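Local coordinates for putative uncharacterized protein (Trypanosoma congolense, PDB 4E40) that probably binds haptoglobin-hemoglobin at the trypanosome cell surface as a receptor for nutrient uptake, through an elongated bundle of long helices, at residues Lys111-Glu114 and Ile115-Leu118; Gln229-Lys232 and Ala233-Ala237; Leu219-Ala222 and Leu223-Ala226. All coordinates share one frame; numbering follows the deposited sequence.

Interaction 1. Residues Lys111-Glu114 and Ile115-Leu118; sequences KVNE and IIEL. Unlike the reference sequence in segment 111-114: Val112 (reference Ala). Unlike the reference sequence in segment 115-118: Ile116 (reference Thr).
Ile116 reaches back along its helix to Val112, one turn earlier, and the two run alongside each other in one direction. Followed outward, Ile116 first meets backbone: its CB is 3.6 Å from Asn113 O, and its CG1 then passes 3.4 Å from Val112 O. The first torsion (chi1 -73°) sets CG1 opposite the carbonyl carbon, which turns the longer branch back toward the preceding turn. There CD1 ends 3.8 Å from Val112 CG1, the one side-chain apolar contact between the two segments. Val112 O takes the N-H of Ile116 at 3.0 Å, so one carbonyl both receives the helical bond and lies under the isoleucine branch.

Ile115 repeats the pattern on a more buried face, with CG1 3.3 Å from Lys111 O; its side chain also lies near Arg42, a residue that binds heme in another structure of this protein. Leu118 rests its CG 3.2 Å from Glu114 O. The backbone bonds follow the i to i+4 order of an alpha-helix. On the polar side, Lys111 NZ is chiefly held by a salt bridge to Glu218 of helix 192-246, with Glu114 OE1 a long 4.0 Å away.

Val112 and Ile116 both differ from the reference sequence, so this apolar pair belongs to the deposited variant. The turn lies within helix 82-147 of the receptor bundle, between two long neighbours. Helix 28-73 is met by Ile115 and Ile116 at Asn43 and by Val112 at Arg50; helix 192-246 is met by Lys111 and Val112 at Leu219, by Glu114 at Arg215 and by Leu118 at Val212.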
ATOM      1  N   LYS A 111       4.820 -11.274  -1.173  1.00 18.93           N
ATOM      2  CA  LYS A 111       4.048 -10.036  -1.451  1.00 18.37           C
ATOM      3  C   LYS A 111       3.114  -9.720  -0.332  1.00 17.90           C
ATOM      4  O   LYS A 111       2.874  -8.504  -0.043  1.00 18.90           O
ATOM      5  CB  LYS A 111       3.252 -10.126  -2.788  1.00 18.47           C
ATOM      6  CG  LYS A 111       4.140 -10.374  -3.972  1.00 19.87           C
ATOM      7  CD  LYS A 111       5.223  -9.360  -4.254  1.00 22.89           C
ATOM      8  CE  LYS A 111       6.253 -10.035  -5.142  1.00 28.38           C
ATOM      9  NZ  LYS A 111       7.106  -9.034  -5.812  1.00 34.36           N
ATOM     10  N   VAL A 112       2.491 -10.733   0.245  1.00 19.25           N
ATOM     11  CA  VAL A 112       1.629 -10.512   1.398  1.00 19.34           C
ATOM     12  C   VAL A 112       2.462  -9.832   2.506  1.00 19.10           C
ATOM     13  O   VAL A 112       2.024  -8.854   3.105  1.00 19.64           O
ATOM     14  CB  VAL A 112       1.083 -11.801   1.956  1.00 20.20           C
ATOM     15  CG1 VAL A 112       0.528 -11.672   3.386  1.00 21.58           C
ATOM     16  CG2 VAL A 112       0.000 -12.373   0.981  1.00 20.23           C
ATOM     17  N   ASN A 113       3.637 -10.380   2.784  1.00 18.91           N
ATOM     18  CA  ASN A 113       4.488  -9.771   3.846  1.00 18.20           C
ATOM     19  C   ASN A 113       4.928  -8.378   3.498  1.00 20.29           C
ATOM     20  O   ASN A 113       4.939  -7.483   4.411  1.00 21.71           O
ATOM     21  CB  ASN A 113       5.673 -10.711   4.152  1.00 20.21           C
ATOM     22  CG  ASN A 113       5.237 -11.945   4.948  1.00 22.08           C
ATOM     23  OD1 ASN A 113       4.259 -11.899   5.683  1.00 27.67           O
ATOM     24  ND2 ASN A 113       5.937 -13.028   4.795  1.00 22.21           N
ATOM     25  N   GLU A 114       5.216  -8.113   2.217  1.00 19.16           N
ATOM     26  CA  GLU A 114       5.599  -6.773   1.792  1.00 21.04           C
ATOM     27  C   GLU A 114       4.436  -5.814   2.006  1.00 19.92           C
ATOM     28  O   GLU A 114       4.659  -4.676   2.485  1.00 20.76           O
ATOM     29  CB  GLU A 114       6.056  -6.731   0.340  1.00 21.41           C
ATOM     30  CG  GLU A 114       7.439  -7.420   0.281  1.00 26.46           C
ATOM     31  CD  GLU A 114       8.011  -7.648  -1.123  1.00 34.76           C
ATOM     32  OE1 GLU A 114       7.282  -7.536  -2.113  1.00 38.54           O
ATOM     33  OE2 GLU A 114       9.213  -8.028  -1.217  1.00 40.03           O
ATOM     34  N   ILE A 115       3.219  -6.235   1.666  1.00 18.22           N
ATOM     35  CA  ILE A 115       2.056  -5.340   1.857  1.00 18.70           C
ATOM     36  C   ILE A 115       1.829  -5.030   3.341  1.00 19.54           C
ATOM     37  O   ILE A 115       1.474  -3.877   3.703  1.00 18.58           O
ATOM     38  CB  ILE A 115       0.795  -5.975   1.230  1.00 19.23           C
ATOM     39  CG1 ILE A 115       0.952  -5.878  -0.306  1.00 19.46           C
ATOM     40  CG2 ILE A 115      -0.492  -5.294   1.704  1.00 20.18           C
ATOM     41  CD1 ILE A 115      -0.049  -6.772  -1.064  1.00 21.51           C
ATOM     42  N   ILE A 116       1.992  -6.043   4.179  1.00 18.75           N
ATOM     43  CA  ILE A 116       1.781  -5.851   5.631  1.00 19.50           C
ATOM     44  C   ILE A 116       2.792  -4.817   6.109  1.00 19.20           C
ATOM     45  O   ILE A 116       2.408  -3.859   6.843  1.00 19.06           O
ATOM     46  CB  ILE A 116       1.922  -7.189   6.404  1.00 18.44           C
ATOM     47  CG1 ILE A 116       0.692  -8.086   6.122  1.00 21.19           C
ATOM     48  CG2 ILE A 116       2.147  -6.924   7.914  1.00 19.46           C
ATOM     49  CD1 ILE A 116       0.877  -9.557   6.577  1.00 24.96           C
ATOM     50  N   GLU A 117       4.075  -4.988   5.743  1.00 19.37           N
ATOM     51  CA  GLU A 117       5.120  -4.030   6.203  1.00 20.18           C
ATOM     52  C   GLU A 117       4.874  -2.601   5.685  1.00 20.14           C
ATOM     53  O   GLU A 117       4.947  -1.594   6.450  1.00 19.60           O
ATOM     54  CB  GLU A 117       6.516  -4.535   5.738  1.00 23.71           C
ATOM     55  CG  GLU A 117       7.662  -3.531   6.029  1.00 30.30           C
ATOM     56  CD  GLU A 117       8.891  -3.745   5.101  1.00 39.63           C
ATOM     57  OE1 GLU A 117       8.839  -4.544   4.113  1.00 41.78           O
ATOM     58  OE2 GLU A 117       9.931  -3.095   5.342  1.00 42.95           O
ATOM     59  N   LEU A 118       4.506  -2.494   4.406  1.00 17.84           N
ATOM     60  CA  LEU A 118       4.320  -1.165   3.757  1.00 19.28           C
ATOM     61  C   LEU A 118       3.130  -0.483   4.340  1.00 17.63           C
ATOM     62  O   LEU A 118       3.161   0.751   4.541  1.00 18.38           O
ATOM     63  CB  LEU A 118       4.065  -1.379   2.252  1.00 19.96           C
ATOM     64  CG  LEU A 118       5.369  -1.753   1.518  1.00 23.55           C
ATOM     65  CD1 LEU A 118       4.934  -2.266   0.161  1.00 23.05           C
ATOM     66  CD2 LEU A 118       6.199  -0.494   1.341  1.00 26.03           C
TER

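Interaction 2. Residues Gln229-Lys232 and Ala233-Ala237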
ATOM      1  N   GLN A 229      -0.304 -23.789 -12.720  1.00 15.95           N
ATOM      2  CA  GLN A 229       0.580 -24.947 -12.414  1.00 16.05           C
ATOM      3  C   GLN A 229      -0.178 -26.004 -11.630  1.00 16.93           C
ATOM      4  O   GLN A 229       0.057 -27.207 -11.820  1.00 16.26           O
ATOM      5  CB  GLN A 229       1.838 -24.470 -11.690  1.00 16.90           C
ATOM      6  CG  GLN A 229       2.726 -23.569 -12.565  1.00 19.18           C
ATOM      7  CD  GLN A 229       2.987 -24.249 -13.867  1.00 21.83           C
ATOM      8  OE1 GLN A 229       3.446 -25.380 -13.921  1.00 22.50           O
ATOM      9  NE2 GLN A 229       2.523 -23.571 -14.987  1.00 29.66           N
ATOM     10  N   LEU A 230      -1.071 -25.579 -10.727  1.00 17.09           N
ATOM     11  CA  LEU A 230      -1.946 -26.530 -10.066  1.00 17.40           C
ATOM     12  C   LEU A 230      -2.811 -27.333 -11.019  1.00 17.73           C
ATOM     13  O   LEU A 230      -2.943 -28.553 -10.861  1.00 17.58           O
ATOM     14  CB  LEU A 230      -2.826 -25.839  -8.986  1.00 17.95           C
ATOM     15  CG  LEU A 230      -3.778 -26.822  -8.300  1.00 17.49           C
ATOM     16  CD1 LEU A 230      -3.045 -27.940  -7.458  1.00 18.42           C
ATOM     17  CD2 LEU A 230      -4.694 -25.961  -7.388  1.00 19.10           C
ATOM     18  N   GLU A 231      -3.414 -26.636 -11.990  1.00 17.64           N
ATOM     19  CA  GLU A 231      -4.209 -27.308 -12.989  1.00 19.01           C
ATOM     20  C   GLU A 231      -3.377 -28.396 -13.718  1.00 18.43           C
ATOM     21  O   GLU A 231      -3.888 -29.479 -13.944  1.00 18.29           O
ATOM     22  CB  GLU A 231      -4.837 -26.298 -13.930  1.00 21.55           C
ATOM     23  CG  GLU A 231      -5.623 -27.053 -14.975  1.00 26.15           C
ATOM     24  CD  GLU A 231      -6.909 -26.443 -15.455  1.00 33.63           C
ATOM     25  OE1 GLU A 231      -7.433 -25.502 -14.832  1.00 37.07           O
ATOM     26  OE2 GLU A 231      -7.380 -26.935 -16.510  1.00 34.52           O
ATOM     27  N   LYS A 232      -2.138 -28.063 -14.103  1.00 17.41           N
ATOM     28  CA  LYS A 232      -1.269 -29.029 -14.752  1.00 17.29           C
ATOM     29  C   LYS A 232      -1.039 -30.247 -13.836  1.00 16.24           C
ATOM     30  O   LYS A 232      -1.177 -31.392 -14.257  1.00 16.47           O
ATOM     31  CB  LYS A 232       0.033 -28.340 -15.189  1.00 18.03           C
ATOM     32  CG  LYS A 232       0.882 -29.356 -15.992  1.00 18.88           C
ATOM     33  CD  LYS A 232       2.208 -28.786 -16.490  1.00 20.89           C
ATOM     34  CE  LYS A 232       2.032 -27.621 -17.427  1.00 21.64           C
ATOM     35  NZ  LYS A 232       3.381 -27.423 -18.118  1.00 20.03           N
ATOM     36  N   ALA A 233      -0.732 -29.947 -12.571  1.00 16.34           N
ATOM     37  CA  ALA A 233      -0.441 -31.018 -11.634  1.00 17.12           C
ATOM     38  C   ALA A 233      -1.658 -31.914 -11.428  1.00 17.36           C
ATOM     39  O   ALA A 233      -1.504 -33.139 -11.368  1.00 18.30           O
ATOM     40  CB  ALA A 233       0.020 -30.445 -10.303  1.00 17.41           C
ATOM     41  N   GLU A 234      -2.843 -31.302 -11.315  1.00 17.39           N
ATOM     42  CA  GLU A 234      -4.073 -32.088 -11.104  1.00 19.34           C
ATOM     43  C   GLU A 234      -4.464 -32.932 -12.309  1.00 19.94           C
ATOM     44  O   GLU A 234      -4.839 -34.080 -12.151  1.00 21.22           O
ATOM     45  CB  GLU A 234      -5.243 -31.172 -10.744  1.00 21.92           C
ATOM     46  CG  GLU A 234      -5.140 -30.574  -9.352  1.00 22.88           C
ATOM     47  CD  GLU A 234      -6.256 -29.559  -9.102  1.00 28.29           C
ATOM     48  OE1 GLU A 234      -6.744 -28.943 -10.064  1.00 33.14           O
ATOM     49  OE2 GLU A 234      -6.564 -29.293  -7.923  1.00 31.39           O
ATOM     50  N   LYS A 235      -4.326 -32.402 -13.517  1.00 19.54           N
ATOM     51  CA  LYS A 235      -4.610 -33.210 -14.710  1.00 20.64           C
ATOM     52  C   LYS A 235      -3.632 -34.345 -14.885  1.00 19.78           C
ATOM     53  O   LYS A 235      -4.033 -35.429 -15.242  1.00 20.93           O
ATOM     54  CB  LYS A 235      -4.621 -32.307 -15.958  1.00 22.18           C
ATOM     55  CG  LYS A 235      -5.740 -31.259 -15.904  1.00 28.49           C
ATOM     56  CD  LYS A 235      -7.108 -31.849 -16.251  1.00 33.40           C
ATOM     57  CE  LYS A 235      -8.223 -30.973 -15.682  1.00 39.59           C
ATOM     58  NZ  LYS A 235      -9.540 -31.485 -16.162  1.00 46.70           N
ATOM     59  N   ALA A 236      -2.352 -34.088 -14.614  1.00 19.95           N
ATOM     60  CA  ALA A 236      -1.353 -35.137 -14.747  1.00 18.97           C
ATOM     61  C   ALA A 236      -1.571 -36.228 -13.676  1.00 19.44           C
ATOM     62  O   ALA A 236      -1.459 -37.420 -13.952  1.00 22.45           O
ATOM     63  CB  ALA A 236       0.042 -34.508 -14.594  1.00 18.77           C
ATOM     64  N   ALA A 237      -1.884 -35.795 -12.462  1.00 19.69           N
ATOM     65  CA  ALA A 237      -2.216 -36.810 -11.438  1.00 20.55           C
ATOM     66  C   ALA A 237      -3.454 -37.636 -11.814  1.00 22.17           C
ATOM     67  O   ALA A 237      -3.463 -38.845 -11.577  1.00 23.26           O
ATOM     68  CB  ALA A 237      -2.373 -36.165 -10.062  1.00 20.81           C
TER
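Leu230 O accepts the N-H of Glu234 at 2.8 Å, the shortest of the four backbone bonds that join these turns. The CG of Glu234 lies 3.3 Å from the same Leu230 O. Beyond CG the glutamate chain runs extended and puts OE2 3.7 Å from Leu230 CG, so that its carboxylate slants over the leucine branch point. Leu230 meets it with CG anti to the backbone N (chi1 179°), a torsion that brings the branched end closer to the following turn.

On the outer face, Lys235 lays its CG 3.2 Å from Glu231 O before bending at chi2, which takes its amine away from the preceding turn. Its NZ and Glu231 OE2 remain 5.0 Å apart, so opposite charges are near without touching. Small residues lie on the inner side: Ala233 is against Ala97 and Ala236 against Val93 of helix 82-147, while Leu230 packs on Ile56 of helix 28-73. Chemically, the glutamate rests its carboxylate on leucine while its side chain touches Lys59 of helix 28-73; with Glu231 OE1 also 5.9 Å from Glu234 OE1, nearby charges of both signs probably give only a weak, solvent-screened net effect.

Interaction 3. Residues Leu219-Ala222 and Leu223-Ala226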
ATOM      1  N   LEU A 219       1.250  -9.921  -6.551  1.00 22.73           N
ATOM      2  CA  LEU A 219       0.603 -11.018  -5.825  1.00 22.23           C
ATOM      3  C   LEU A 219      -0.426 -11.754  -6.684  1.00 23.65           C
ATOM      4  O   LEU A 219      -0.449 -13.006  -6.771  1.00 22.48           O
ATOM      5  CB  LEU A 219      -0.023 -10.475  -4.526  1.00 21.92           C
ATOM      6  CG  LEU A 219      -0.514 -11.502  -3.506  1.00 23.34           C
ATOM      7  CD1 LEU A 219      -0.693 -10.698  -2.220  1.00 22.60           C
ATOM      8  CD2 LEU A 219      -1.803 -12.239  -3.872  1.00 23.96           C
ATOM      9  N   GLU A 220      -1.254 -10.953  -7.343  1.00 23.07           N
ATOM     10  CA  GLU A 220      -2.290 -11.504  -8.177  1.00 25.29           C
ATOM     11  C   GLU A 220      -1.699 -12.237  -9.350  1.00 23.15           C
ATOM     12  O   GLU A 220      -2.256 -13.315  -9.694  1.00 26.57           O
ATOM     13  CB  GLU A 220      -3.223 -10.371  -8.672  1.00 27.90           C
ATOM     14  CG  GLU A 220      -4.420 -10.900  -9.449  1.00 36.15           C
ATOM     15  CD  GLU A 220      -5.169 -12.077  -8.847  1.00 42.14           C
ATOM     16  OE1 GLU A 220      -5.431 -13.023  -9.639  1.00 49.61           O
ATOM     17  OE2 GLU A 220      -5.528 -12.087  -7.632  1.00 42.30           O
ATOM     18  N   THR A 221      -0.611 -11.750  -9.921  1.00 23.84           N
ATOM     19  CA  THR A 221       0.036 -12.444 -11.066  1.00 24.99           C
ATOM     20  C   THR A 221       0.571 -13.820 -10.613  1.00 26.84           C
ATOM     21  O   THR A 221       0.399 -14.844 -11.287  1.00 26.15           O
ATOM     22  CB  THR A 221       1.132 -11.598 -11.658  1.00 29.55           C
ATOM     23  OG1 THR A 221       0.499 -10.468 -12.269  1.00 31.16           O
ATOM     24  CG2 THR A 221       1.949 -12.367 -12.693  1.00 30.26           C
ATOM     25  N   ALA A 222       1.168 -13.835  -9.437  1.00 22.98           N
ATOM     26  CA  ALA A 222       1.642 -15.165  -8.912  1.00 21.96           C
ATOM     27  C   ALA A 222       0.539 -16.126  -8.545  1.00 23.67           C
ATOM     28  O   ALA A 222       0.709 -17.353  -8.716  1.00 23.99           O
ATOM     29  CB  ALA A 222       2.588 -14.901  -7.712  1.00 21.65           C
ATOM     30  N   LEU A 223      -0.577 -15.678  -7.999  1.00 20.97           N
ATOM     31  CA  LEU A 223      -1.661 -16.559  -7.714  1.00 23.86           C
ATOM     32  C   LEU A 223      -2.122 -17.136  -9.055  1.00 24.52           C
ATOM     33  O   LEU A 223      -2.412 -18.317  -9.075  1.00 24.50           O
ATOM     34  CB  LEU A 223      -2.881 -15.899  -7.046  1.00 24.35           C
ATOM     35  CG  LEU A 223      -2.953 -15.845  -5.528  1.00 31.30           C
ATOM     36  CD1 LEU A 223      -4.042 -14.917  -5.016  1.00 32.85           C
ATOM     37  CD2 LEU A 223      -3.055 -17.210  -4.875  1.00 29.92           C
ATOM     38  N   GLU A 224      -2.213 -16.301 -10.109  1.00 24.71           N
ATOM     39  CA  GLU A 224      -2.649 -16.809 -11.461  1.00 24.68           C
ATOM     40  C   GLU A 224      -1.699 -17.944 -11.911  1.00 24.35           C
ATOM     41  O   GLU A 224      -2.191 -18.992 -12.396  1.00 23.02           O
ATOM     42  CB  GLU A 224      -2.703 -15.688 -12.548  1.00 28.73           C
ATOM     43  CG  GLU A 224      -3.828 -14.648 -12.350  1.00 34.55           C
ATOM     44  CD  GLU A 224      -3.505 -13.251 -12.936  1.00 39.75           C
ATOM     45  OE1 GLU A 224      -2.519 -13.099 -13.721  1.00 40.67           O
ATOM     46  OE2 GLU A 224      -4.214 -12.270 -12.567  1.00 38.25           O
ATOM     47  N   LYS A 225      -0.399 -17.727 -11.806  1.00 21.44           N
ATOM     48  CA  LYS A 225       0.592 -18.716 -12.258  1.00 20.64           C
ATOM     49  C   LYS A 225       0.429 -19.970 -11.378  1.00 18.85           C
ATOM     50  O   LYS A 225       0.508 -21.102 -11.883  1.00 16.49           O
ATOM     51  CB  LYS A 225       2.007 -18.156 -12.256  1.00 22.26           C
ATOM     52  CG  LYS A 225       2.222 -16.946 -13.235  1.00 27.10           C
ATOM     53  CD  LYS A 225       3.724 -16.567 -13.273  1.00 28.57           C
ATOM     54  CE  LYS A 225       4.050 -15.312 -14.076  1.00 36.45           C
ATOM     55  NZ  LYS A 225       4.253 -15.671 -15.509  1.00 40.34           N
ATOM     56  N   ALA A 226       0.229 -19.761 -10.067  1.00 17.82           N
ATOM     57  CA  ALA A 226       0.067 -20.945  -9.189  1.00 17.15           C
ATOM     58  C   ALA A 226      -1.145 -21.750  -9.582  1.00 17.54           C
ATOM     59  O   ALA A 226      -1.095 -22.967  -9.575  1.00 17.24           O
ATOM     60  CB  ALA A 226      -0.012 -20.435  -7.711  1.00 16.60           C
TER
HETATM   61  O   HOH W   1      -1.915 -10.538 -13.826  1.00 50.43           O
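Leu219 overlaps Leu223 one turn on, its CD2 lying 3.7 Å from Leu223 CD1, and the two leucines run side by side in the same direction. Leu223 meets more than its fellow leucine, since its CD1 also lies 4.1 Å from Glu220 OE2, where the two side chains cross at about a right angle. Helical i to i+4 bonds join the turns beneath, among them the N-H of Glu224 to Glu220 O at 3.0 Å.

A close approach of like charges occupies the more exposed face. Glu220 bends at chi2 (46°), which carries its carboxylate to Glu224: Glu220 OE1 and Glu224 OE2 are only 3.3 Å apart, their carboxylate planes turned 50° from each other. Two acceptors so close would probably repel, and one carboxylate might hold a proton more readily as a result, although the positive charge of nearby Arg42 may temper the repulsion. The other oxygen of Glu224 has a firmer partner: a water donates to Glu224 OE1 at 2.6 Å and is also hydrogen-bonded to Thr221 OG1 at 2.9 Å, bridging the two residues. That hydroxyl further bonds to the backbone O of Glu217, while the methyl CG2 of Thr221 lies 3.9 Å from Lys225 CE.

These turns belong to helix 192-246. Ala222 and Lys225 meet Glu104 of helix 82-147, whereas Leu223 lies against Ser53 and Ile56 of helix 28-73 and against Lys52, a heme-binding residue in another structure of this protein. Leu219 touches both Ser49 on helix 28-73 and helix 82-147, and thus sits where the three long helices come together.

In the fold
All three interactions are local turns of long helices, each with buried and exposed faces, yet their side-chain chemistry differs. Interaction 1 lies on helix 82-147, its centre about 8 Å from the centre of the chain, whereas interactions 3 and 2 follow each other on helix 192-246, with centres about 18 and 33 Å from it. Interactions 1 and 3 meet at the interface of helices 82-147 and 192-246 through Leu219, which also reaches Ile115; interaction 2 joins interaction 3 through the sequence alone. Apolar side-chain pairs mark interactions 1 and 3, while interaction 2 lays a carboxylate over a leucine. Water bridges the surface of interaction 3, beside its close carboxylates.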